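Local atomic coordinates of probable transcriptional regulator (Pseudomonas aeruginosa, PDB entry 2ESN), a protein that is probably a DNA-binding transcriptional regulator of the LysR family, pairing a helix-turn-helix domain with a domain that probably binds a small-molecule effector. Residues C[187-192]-C[247-252]. Residues are numbered along the deposited sequence; the frame is centred on the assembly and turned at random.
Sequences PRLAGA and DFLLTA
The CD–CG edge of the Pro187 ring lies over one face of the Asp247 carboxylate, with CD 3.2 Å from OD1 and CG 3.6 Å from OD2. The guanidinium of Arg188 comes in on the same side of the carboxylate plane, but obliquely, past the OD2 and CB side. Its NH2 forms a long salt bridge of 3.6 Å with Asp247 OD2, and NH2 is also 3.5 Å from Asp247 CB. Of its nitrogens only NH2 comes close to the carboxylate, and the two planes stand 79° apart, unlike a coplanar, two-pronged pairing. A bend at chi3 (-62°) folds the arginine chain over to reach the aspartate. The stronger polar partner of Arg188 is Glu201, which takes NE; the guanidinium thus spans two acidic groups, each of which probably helps to offset its charge. His186 adds a link between the backbones, binding Arg188 N through ND1 and Asp247 O through NE2. Beyond the polar end, Leu189 CD1 meets Leu249 CD2 at 4.3 Å, a light apolar contact whose two leucines both also touch Ala182. Gln124 of the second subunit accepts a hydrogen bond from Asp247 N, placing this surface contact beside a subunit interface. The contact joins the loop after strand 168-183 to the residues leading into strand 249-253, which runs between strands 168-183 and 202-206 in the alpha/beta, periplasmic-binding-protein-like effector-binding domain of LysR-type regulators.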
loop_
_atom_site.group_PDB
_atom_site.type_symbol
_atom_site.label_atom_id
_atom_site.label_comp_id
_atom_site.label_asym_id
_atom_site.label_seq_id
_atom_site.Cartn_x
_atom_site.Cartn_y
_atom_site.Cartn_z
ATOM N N PRO C 187 48.469 -0.290 -5.748
ATOM C CA PRO C 187 49.659 0.284 -6.419
ATOM C C PRO C 187 50.192 1.568 -5.803
ATOM O O PRO C 187 51.353 1.881 -6.040
ATOM C CB PRO C 187 49.234 0.454 -7.895
ATOM C CG PRO C 187 47.680 0.499 -7.876
ATOM C CD PRO C 187 47.288 -0.367 -6.633
ATOM N N ARG C 188 49.406 2.260 -4.970
ATOM C CA ARG C 188 49.786 3.596 -4.535
ATOM C C ARG C 188 49.812 3.742 -3.032
ATOM O O ARG C 188 50.020 4.833 -2.529
ATOM C CB ARG C 188 48.882 4.659 -5.170
ATOM C CG ARG C 188 49.065 4.896 -6.657
ATOM C CD ARG C 188 47.928 5.728 -7.375
ATOM N NE ARG C 188 46.598 5.073 -7.325
ATOM C CZ ARG C 188 46.158 4.214 -8.237
ATOM N NH1 ARG C 188 46.927 3.861 -9.272
ATOM N NH2 ARG C 188 44.952 3.683 -8.121
ATOM N N LEU C 189 49.643 2.653 -2.281
ATOM C CA LEU C 189 49.734 2.763 -0.860
ATOM C C LEU C 189 50.994 2.123 -0.404
ATOM O O LEU C 189 51.119 0.896 -0.433
ATOM C CB LEU C 189 48.530 2.143 -0.160
ATOM C CG LEU C 189 47.126 2.650 -0.497
ATOM C CD1 LEU C 189 46.117 1.989 0.400
ATOM C CD2 LEU C 189 47.021 4.192 -0.402
ATOM N N ALA C 190 51.920 2.937 0.060
ATOM C CA ALA C 190 53.202 2.409 0.552
ATOM C C ALA C 190 53.057 2.198 2.063
ATOM O O ALA C 190 53.707 1.308 2.661
ATOM C CB ALA C 190 54.350 3.333 0.207
ATOM N N GLY C 191 52.155 2.974 2.655
ATOM C CA GLY C 191 51.494 2.583 3.881
ATOM C C GLY C 191 50.119 3.196 4.025
ATOM O O GLY C 191 49.387 3.404 3.035
ATOM N N ALA C 192 49.771 3.503 5.271
ATOM C CA ALA C 192 48.455 4.058 5.583
ATOM C C ALA C 192 48.220 5.282 4.671
ATOM O O ALA C 192 49.148 6.065 4.470
ATOM C CB ALA C 192 48.396 4.468 7.076
ATOM N N ASP C 247 41.451 -1.094 -7.144
ATOM C CA ASP C 247 42.203 -0.075 -6.456
ATOM C C ASP C 247 41.289 0.762 -5.588
ATOM O O ASP C 247 41.754 1.716 -4.922
ATOM C CB ASP C 247 43.021 0.808 -7.426
ATOM C CG ASP C 247 44.014 -0.031 -8.236
ATOM O OD1 ASP C 247 44.365 -1.138 -7.764
ATOM O OD2 ASP C 247 44.400 0.368 -9.340
ATOM N N PHE C 248 40.019 0.361 -5.524
ATOM C CA PHE C 248 39.081 1.173 -4.746
ATOM C C PHE C 248 39.302 1.082 -3.277
ATOM O O PHE C 248 39.595 0.002 -2.755
ATOM C CB PHE C 248 37.637 0.821 -5.067
ATOM C CG PHE C 248 37.300 0.854 -6.542
ATOM C CD1 PHE C 248 36.215 0.159 -6.995
ATOM C CD2 PHE C 248 38.022 1.614 -7.457
ATOM C CE1 PHE C 248 35.829 0.170 -8.330
ATOM C CE2 PHE C 248 37.659 1.642 -8.841
ATOM C CZ PHE C 248 36.559 0.936 -9.268
ATOM N N LEU C 249 39.057 2.190 -2.577
ATOM C CA LEU C 249 39.096 2.187 -1.152
ATOM C C LEU C 249 37.676 2.039 -0.557
ATOM O O LEU C 249 36.688 2.469 -1.179
ATOM C CB LEU C 249 39.751 3.479 -0.684
ATOM C CG LEU C 249 41.202 3.725 -1.190
ATOM C CD1 LEU C 249 41.774 4.947 -0.501
ATOM C CD2 LEU C 249 42.074 2.513 -0.855
ATOM N N LEU C 250 37.577 1.445 0.636
ATOM C CA LEU C 250 36.309 1.236 1.277
ATOM C C LEU C 250 36.490 1.624 2.722
ATOM O O LEU C 250 37.466 1.229 3.340
ATOM C CB LEU C 250 35.850 -0.235 1.156
ATOM C CG LEU C 250 34.709 -0.702 2.106
ATOM C CD1 LEU C 250 33.340 -0.108 1.664
ATOM C CD2 LEU C 250 34.611 -2.243 2.142
ATOM N N THR C 251 35.565 2.389 3.276
ATOM C CA THR C 251 35.688 2.799 4.706
ATOM C C THR C 251 34.559 2.050 5.447
ATOM O O THR C 251 33.376 2.326 5.201
ATOM C CB THR C 251 35.573 4.335 4.864
ATOM O OG1 THR C 251 36.420 4.975 3.857
ATOM C CG2 THR C 251 35.903 4.750 6.348
ATOM N N ALA C 252 34.940 1.065 6.272
ATOM C CA ALA C 252 34.040 -0.026 6.669
ATOM C C ALA C 252 34.227 -0.300 8.146
ATOM O O ALA C 252 35.298 -0.067 8.671
ATOM C CB ALA C 252 34.428 -1.346 5.947
#